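Local structure of transferrin (Manduca sexta, 6WB6) at residues Tyr182-Leu185 against Cys186-Cys189; Tyr332-Ala336 against Asn337-Val341; Ser465-Ser468 against Gly469-Pro473. The protein binds a single ferric ion together with carbonate and carries iron as a secreted glycoprotein of the insect. One frame throughout, in Å; residues are numbered along the deposited sequence.

Interaction 1. Residues Tyr182-Leu185 against Cys186-Cys189; sequences YSHL and CSMC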
loop_
_atom_site.group_PDB
_atom_site.type_symbol
_atom_site.label_atom_id
_atom_site.label_comp_id
_atom_site.label_asym_id
_atom_site.label_seq_id
_atom_site.Cartn_x
_atom_site.Cartn_y
_atom_site.Cartn_z
ATOM N N TYR A 182 -13.806 -18.806 -2.563
ATOM C CA TYR A 182 -14.255 -18.837 -1.175
ATOM C C TYR A 182 -15.546 -18.035 -1.025
ATOM O O TYR A 182 -15.740 -17.290 -0.056
ATOM C CB TYR A 182 -13.161 -18.315 -0.241
ATOM C CG TYR A 182 -11.849 -19.071 -0.402
ATOM C CD1 TYR A 182 -11.657 -20.303 0.206
ATOM C CD2 TYR A 182 -10.831 -18.563 -1.189
ATOM C CE1 TYR A 182 -10.506 -20.988 0.043
ATOM C CE2 TYR A 182 -9.668 -19.252 -1.363
ATOM C CZ TYR A 182 -9.511 -20.454 -0.738
ATOM O OH TYR A 182 -8.350 -21.132 -0.898
ATOM N N SER A 183 -16.437 -18.190 -2.004
ATOM C CA SER A 183 -17.694 -17.447 -2.044
ATOM C C SER A 183 -18.507 -17.600 -0.770
ATOM O O SER A 183 -19.281 -16.703 -0.416
ATOM C CB SER A 183 -18.516 -17.920 -3.247
ATOM O OG SER A 183 -18.738 -19.304 -3.121
ATOM N N HIS A 184 -18.357 -18.725 -0.068
ATOM C CA HIS A 184 -19.071 -18.920 1.188
ATOM C C HIS A 184 -18.833 -17.769 2.163
ATOM O O HIS A 184 -19.687 -17.483 3.013
ATOM C CB HIS A 184 -18.640 -20.235 1.839
ATOM C CG HIS A 184 -19.382 -21.429 1.335
ATOM N ND1 HIS A 184 -19.053 -22.718 1.702
ATOM C CD2 HIS A 184 -20.440 -21.534 0.496
ATOM C CE1 HIS A 184 -19.876 -23.565 1.109
ATOM N NE2 HIS A 184 -20.727 -22.873 0.373
ATOM N N LEU A 185 -17.695 -17.094 2.049
ATOM C CA LEU A 185 -17.382 -15.978 2.932
ATOM C C LEU A 185 -18.219 -14.740 2.634
ATOM O O LEU A 185 -18.140 -13.761 3.390
ATOM C CB LEU A 185 -15.906 -15.661 2.811
ATOM C CG LEU A 185 -15.000 -16.785 3.323
ATOM C CD1 LEU A 185 -13.570 -16.450 3.069
ATOM C CD2 LEU A 185 -15.182 -17.044 4.791
ATOM N N CYS A 186 -18.991 -14.768 1.549
ATOM C CA CYS A 186 -19.817 -13.651 1.098
ATOM C C CYS A 186 -21.312 -13.980 1.064
ATOM O O CYS A 186 -22.108 -13.105 0.713
ATOM C CB CYS A 186 -19.362 -13.217 -0.303
ATOM S SG CYS A 186 -17.569 -12.882 -0.458
ATOM N N SER A 187 -21.705 -15.208 1.440
ATOM C CA SER A 187 -23.076 -15.696 1.250
ATOM C C SER A 187 -24.058 -15.092 2.236
ATOM O O SER A 187 -25.258 -15.081 1.963
ATOM C CB SER A 187 -23.141 -17.219 1.407
ATOM O OG SER A 187 -22.105 -17.818 0.691
ATOM N N MET A 188 -23.575 -14.624 3.382
ATOM C CA MET A 188 -24.394 -13.932 4.355
ATOM C C MET A 188 -24.518 -12.434 4.077
ATOM O O MET A 188 -25.294 -11.753 4.764
ATOM C CB MET A 188 -23.813 -14.142 5.748
ATOM C CG MET A 188 -23.773 -15.593 6.215
ATOM S SD MET A 188 -25.373 -16.446 6.095
ATOM C CE MET A 188 -26.292 -15.615 7.374
ATOM N N CYS A 189 -23.809 -11.910 3.084
ATOM C CA CYS A 189 -23.833 -10.476 2.832
ATOM C C CYS A 189 -25.092 -10.050 2.089
ATOM O O CYS A 189 -25.790 -10.854 1.459
ATOM C CB CYS A 189 -22.633 -10.051 2.002
ATOM S SG CYS A 189 -21.089 -10.492 2.779
#

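Interaction 2. Residues Tyr332-Ala336 against Asn337-Val341; sequences YLNKA and NYTEV. With NAG (2-acetamido-2-deoxy-beta-D-glucopyranose), chain C.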
loop_
_atom_site.group_PDB
_atom_site.type_symbol
_atom_site.label_atom_id
_atom_site.label_comp_id
_atom_site.label_asym_id
_atom_site.label_seq_id
_atom_site.Cartn_x
_atom_site.Cartn_y
_atom_site.Cartn_z
ATOM N N TYR A 332 0.883 -1.497 27.752
ATOM C CA TYR A 332 -0.321 -0.866 27.240
ATOM C C TYR A 332 -1.047 -1.794 26.281
ATOM O O TYR A 332 -2.268 -1.966 26.367
ATOM C CB TYR A 332 0.061 0.425 26.531
ATOM C CG TYR A 332 -1.107 1.222 25.989
ATOM C CD1 TYR A 332 -1.951 1.915 26.838
ATOM C CD2 TYR A 332 -1.347 1.294 24.630
ATOM C CE1 TYR A 332 -2.985 2.666 26.354
ATOM C CE2 TYR A 332 -2.400 2.047 24.124
ATOM C CZ TYR A 332 -3.213 2.725 24.996
ATOM O OH TYR A 332 -4.281 3.467 24.525
ATOM N N LEU A 333 -0.304 -2.386 25.334
ATOM C CA LEU A 333 -0.929 -3.279 24.370
ATOM C C LEU A 333 -1.379 -4.566 25.030
ATOM O O LEU A 333 -2.467 -5.077 24.725
ATOM C CB LEU A 333 0.026 -3.592 23.228
ATOM C CG LEU A 333 0.448 -2.412 22.371
ATOM C CD1 LEU A 333 1.488 -2.886 21.388
ATOM C CD2 LEU A 333 -0.681 -1.800 21.665
ATOM N N ASN A 334 -0.554 -5.103 25.935
ATOM C CA ASN A 334 -0.900 -6.343 26.613
ATOM C C ASN A 334 -2.266 -6.256 27.277
ATOM O O ASN A 334 -3.055 -7.197 27.196
ATOM C CB ASN A 334 0.148 -6.688 27.659
ATOM C CG ASN A 334 1.352 -7.398 27.073
ATOM O OD1 ASN A 334 1.420 -7.678 25.870
ATOM N ND2 ASN A 334 2.310 -7.694 27.930
ATOM N N LYS A 335 -2.560 -5.156 27.965
ATOM C CA LYS A 335 -3.763 -5.186 28.784
ATOM C C LYS A 335 -5.028 -5.114 27.941
ATOM O O LYS A 335 -6.146 -5.208 28.480
ATOM C CB LYS A 335 -3.735 -4.050 29.817
ATOM C CG LYS A 335 -3.664 -2.644 29.231
ATOM C CD LYS A 335 -3.566 -1.595 30.324
ATOM C CE LYS A 335 -3.572 -0.202 29.758
ATOM N NZ LYS A 335 -4.896 0.186 29.179
ATOM N N ALA A 336 -4.872 -4.950 26.632
ATOM C CA ALA A 336 -5.977 -5.027 25.709
ATOM C C ALA A 336 -6.056 -6.391 25.045
ATOM O O ALA A 336 -6.994 -6.631 24.282
ATOM C CB ALA A 336 -5.849 -3.942 24.645
ATOM N N ASN A 337 -5.119 -7.292 25.370
ATOM C CA ASN A 337 -4.851 -8.503 24.594
ATOM C C ASN A 337 -4.499 -8.176 23.148
ATOM O O ASN A 337 -4.748 -8.964 22.239
ATOM C CB ASN A 337 -6.028 -9.471 24.632
ATOM C CG ASN A 337 -6.271 -10.030 26.020
ATOM O OD1 ASN A 337 -5.347 -10.166 26.821
ATOM N ND2 ASN A 337 -7.512 -10.358 26.311
ATOM N N TYR A 338 -3.928 -7.007 22.910
ATOM C CA TYR A 338 -3.758 -6.565 21.536
ATOM C C TYR A 338 -2.372 -6.860 20.989
ATOM O O TYR A 338 -2.182 -6.786 19.776
ATOM C CB TYR A 338 -4.074 -5.063 21.432
ATOM C CG TYR A 338 -4.379 -4.609 20.034
ATOM C CD1 TYR A 338 -5.583 -4.924 19.439
ATOM C CD2 TYR A 338 -3.465 -3.862 19.311
ATOM C CE1 TYR A 338 -5.878 -4.502 18.170
ATOM C CE2 TYR A 338 -3.746 -3.441 18.023
ATOM C CZ TYR A 338 -4.970 -3.762 17.468
ATOM O OH TYR A 338 -5.270 -3.375 16.194
ATOM N N THR A 339 -1.395 -7.170 21.839
ATOM C CA THR A 339 -0.099 -7.581 21.301
ATOM C C THR A 339 -0.252 -8.879 20.520
ATOM O O THR A 339 0.301 -9.026 19.423
ATOM C CB THR A 339 0.921 -7.749 22.428
ATOM O OG1 THR A 339 0.841 -6.642 23.330
ATOM C CG2 THR A 339 2.340 -7.834 21.844
ATOM N N GLU A 340 -1.043 -9.810 21.066
ATOM C CA GLU A 340 -1.403 -11.048 20.372
ATOM C C GLU A 340 -1.897 -10.776 18.966
ATOM O O GLU A 340 -1.486 -11.438 18.000
ATOM C CB GLU A 340 -2.504 -11.775 21.156
ATOM C CG GLU A 340 -2.109 -12.219 22.531
ATOM C CD GLU A 340 -3.296 -12.748 23.329
ATOM O OE1 GLU A 340 -3.893 -13.763 22.912
ATOM O OE2 GLU A 340 -3.630 -12.132 24.364
ATOM N N VAL A 341 -2.814 -9.814 18.846
ATOM C CA VAL A 341 -3.385 -9.445 17.553
ATOM C C VAL A 341 -2.307 -8.892 16.636
ATOM O O VAL A 341 -2.217 -9.253 15.460
ATOM C CB VAL A 341 -4.515 -8.420 17.763
ATOM C CG1 VAL A 341 -5.167 -8.078 16.464
ATOM C CG2 VAL A 341 -5.534 -8.947 18.740
HETATM C C1 NAG C . -7.755 -10.916 27.606
HETATM C C2 NAG C . -9.080 -10.432 28.166
HETATM C C3 NAG C . -9.565 -11.202 29.401
HETATM C C4 NAG C . -9.340 -12.714 29.293
HETATM C C5 NAG C . -8.015 -13.062 28.616
HETATM C C6 NAG C . -8.022 -14.513 28.196
HETATM C C7 NAG C . -9.377 -8.046 27.644
HETATM C C8 NAG C . -9.295 -6.678 28.247
HETATM N N2 NAG C . -8.971 -9.017 28.461
HETATM O O3 NAG C . -10.969 -10.926 29.519
HETATM O O4 NAG C . -9.225 -13.341 30.578
HETATM O O5 NAG C . -7.785 -12.318 27.422
HETATM O O6 NAG C . -9.149 -14.664 27.340
HETATM O O7 NAG C . -9.797 -8.230 26.510
#

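Interaction 3. Residues Ser465-Ser468 against Gly469-Pro473; sequences STFS and GLHAP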
loop_
_atom_site.group_PDB
_atom_site.type_symbol
_atom_site.label_atom_id
_atom_site.label_comp_id
_atom_site.label_asym_id
_atom_site.label_seq_id
_atom_site.Cartn_x
_atom_site.Cartn_y
_atom_site.Cartn_z
ATOM N N SER A 465 20.010 5.516 -25.583
ATOM C CA SER A 465 20.023 4.679 -24.390
ATOM C C SER A 465 18.638 4.519 -23.763
ATOM O O SER A 465 18.524 3.879 -22.715
ATOM C CB SER A 465 21.006 5.250 -23.359
ATOM O OG SER A 465 20.687 6.591 -23.012
ATOM N N THR A 466 17.587 5.052 -24.374
ATOM C CA THR A 466 16.258 4.969 -23.786
ATOM C C THR A 466 15.394 3.925 -24.489
ATOM O O THR A 466 15.556 3.632 -25.679
ATOM C CB THR A 466 15.515 6.301 -23.844
ATOM O OG1 THR A 466 15.054 6.506 -25.174
ATOM C CG2 THR A 466 16.397 7.454 -23.398
ATOM N N PHE A 467 14.438 3.395 -23.734
ATOM C CA PHE A 467 13.436 2.516 -24.316
ATOM C C PHE A 467 12.623 3.247 -25.380
ATOM O O PHE A 467 12.533 2.800 -26.529
ATOM C CB PHE A 467 12.532 1.966 -23.213
ATOM C CG PHE A 467 11.453 1.083 -23.722
ATOM C CD1 PHE A 467 10.227 1.610 -24.078
ATOM C CD2 PHE A 467 11.669 -0.274 -23.864
ATOM C CE1 PHE A 467 9.237 0.812 -24.558
ATOM C CE2 PHE A 467 10.696 -1.083 -24.352
ATOM C CZ PHE A 467 9.461 -0.551 -24.696
ATOM N N SER A 468 12.032 4.384 -25.022
ATOM C CA SER A 468 11.117 5.064 -25.942
ATOM C C SER A 468 11.844 5.622 -27.162
ATOM O O SER A 468 11.240 5.777 -28.234
ATOM C CB SER A 468 10.386 6.202 -25.219
ATOM O OG SER A 468 10.069 5.860 -23.873
ATOM N N GLY A 469 13.126 5.908 -27.024
ATOM C CA GLY A 469 13.857 6.559 -28.082
ATOM C C GLY A 469 14.352 5.567 -29.105
ATOM O O GLY A 469 14.329 5.826 -30.307
ATOM N N LEU A 470 14.782 4.401 -28.632
ATOM C CA LEU A 470 15.450 3.427 -29.491
ATOM C C LEU A 470 14.651 2.135 -29.557
ATOM O O LEU A 470 14.138 1.793 -30.622
ATOM C CB LEU A 470 16.871 3.180 -28.981
ATOM C CG LEU A 470 17.770 2.259 -29.812
ATOM C CD1 LEU A 470 17.531 0.810 -29.444
ATOM C CD2 LEU A 470 17.571 2.491 -31.306
ATOM N N HIS A 471 14.517 1.417 -28.441
ATOM C CA HIS A 471 13.876 0.109 -28.439
ATOM C C HIS A 471 12.518 0.154 -29.120
ATOM O O HIS A 471 12.275 -0.561 -30.098
ATOM C CB HIS A 471 13.728 -0.393 -27.003
ATOM C CG HIS A 471 15.011 -0.807 -26.364
ATOM N ND1 HIS A 471 15.197 -2.058 -25.819
ATOM C CD2 HIS A 471 16.168 -0.133 -26.168
ATOM C CE1 HIS A 471 16.415 -2.140 -25.317
ATOM N NE2 HIS A 471 17.025 -0.986 -25.515
ATOM N N ALA A 472 11.612 0.992 -28.609
ATOM C CA ALA A 472 10.222 0.892 -29.038
ATOM C C ALA A 472 10.050 1.193 -30.517
ATOM O O ALA A 472 9.358 0.417 -31.201
ATOM C CB ALA A 472 9.350 1.795 -28.157
ATOM N N PRO A 473 10.613 2.277 -31.073
ATOM C CA PRO A 473 10.510 2.479 -32.534
ATOM C C PRO A 473 11.214 1.399 -33.345
ATOM O O PRO A 473 10.722 1.000 -34.409
ATOM C CB PRO A 473 11.160 3.851 -32.747
ATOM C CG PRO A 473 11.241 4.485 -31.362
ATOM C CD PRO A 473 11.354 3.369 -30.413
#

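Interaction 1. Residues Tyr182-Leu185 against Cys186-Cys189
S187 reaches back along the chain to the carbonyls of S183 and H184. Its CB lies 3.8 Å from H184 O. OG sits anti to its own carbonyl carbon (chi1 -46°), and this turns the hydroxyl toward the preceding residues. There OG stands 3.2 Å from S183 O, and H184 O is also near. Both links are weak, and the single proton may serve either oxygen. The hydroxyl also rests 3.3 Å from H184 CA and lies obliquely to the imidazole.

The firmer bond is in the backbone. C186 N donates to S183 O at 2.8 Å, from above the carbonyl plane. S183-L185 have helical backbone angles without a regular bond pattern, just after helix 172-181. A type I beta turn follows from C186 to C189. The segment belongs to a disulfide-rich loop of the iron-binding half, in which C186 is bonded to C195 and C189 to C163. C186 CB touches S183 O at 3.5 Å, while its SG is turned to the disulfide and the side chain touches W168. L185 packs outward on L152 and S156 of helix 147-158 and on W168. H184 and S183 are on the exposed side.

Interaction 2. Residues Tyr332-Ala336 against Asn337-Val341
N337 has a positive phi (57°) and carries a sugar. Its ND2 is joined covalently to NAG C1, 1.4 Å away, and also hydrogen-bonds to W268 O. The same residue closes helix 329-334 in a Schellman motif. N337 N donates to N334 O at 2.8 Å, across the type I turn N334-N337. Y338 N donates to L333 O at 3.0 Å. L333 O also accepts from A336 N, which comes from the opposite face of the carbonyl plane. Two N-H groups therefore grip one oxygen at the helix end. The chain then turns into helix 338-342.

A side-chain bond ties the two helices together. T339 OG1 donates to N334 OD1 at 2.8 Å, tilted 24° from the amide carbonyl plane. T339 OG1 lies anti to its own carbonyl carbon (chi1 -45°), which brings it up against L333 CB, 3.2 Å away, as well as the amide. The N334 amide is thus held from its oxygen end.

Apolar contacts line the inner side. A336 CB meets Y338 CB at 3.8 Å. L333 CD2 approaches Y338 CD2 at 4.2 Å, obliquely to the ring. The Y338 side chain is about 8 Å from the ferric ion at nearest approach, and its hydroxyl hydrogen-bonds to OD1 of N121, a residue of the carbonate pocket.

The two helices sit between older parts of the fold: L333 packs on P58 and Y62 of helix 58-65, and K335 touches I327 of strand 320-327. Helix 338-342 packs on helix 121-131, with E340 and V341 against T129; E340 also forms a salt bridge with K133, just past that helix.

Interaction 3. Residues Ser465-Ser468 against Gly469-Pro473
T466 caps the start of helix 467-479 by accepting from G469 N at its OG1, 2.7 Å away. The N-H points off the line to OG1, with an angle of 133°. The hydroxyl stands between the backbone N and the carbonyl carbon (chi1 76°), which turns it over the first helical turn. OG1 is also hydrogen-bonded to S463 O. A lysine in place of T466 would probably leave G469 N without its capping acceptor and S463 O without this partner.

The tight side is built on F467. Its CE1 touches A472 CB at 3.7 Å, and CD2 touches H471 CB at 3.8 Å. The F467 and H471 rings are offset, with centroids 5.9 Å apart, so little of one lies over the other. The helix follows strand 458-461 and packs on strands 437-443 and 542-545; by position it probably matches helix 121-131, whose start faces the carbonate. A wider pi-type turn spans G469-H471. Accordingly, A472 N donates to F467 O at 2.9 Å, five residues back. P473 has no N-H to give, and the helix kinks there.

The solvent side is at the start: S465 is exposed and T466 partly so. H471 is partly exposed, though its side chain also touches M410 and I657.

The three contacts follow one another along the chain and do not touch. Interactions 1 and 2 belong to the first transferrin-like repeat, and interaction 3 to the second. The centres of 1 and 2 are about 30 Å apart. The centres of 3 and 1 are about 48 Å apart, and those of 3 and 2 about 55 Å. Interaction 1 reaches strand 161-163 of a mixed sheet, and interaction 2 borders strand 320-327 of an antiparallel one. Interaction 3 packs on a second mixed sheet. Interactions 1 and 2 share the iron-binding repeat: the C189 side chain is about 10 Å from that of T116 in the carbonate pocket. Interaction 3 lies away from these sites, in keeping with a protein that binds one ferric ion.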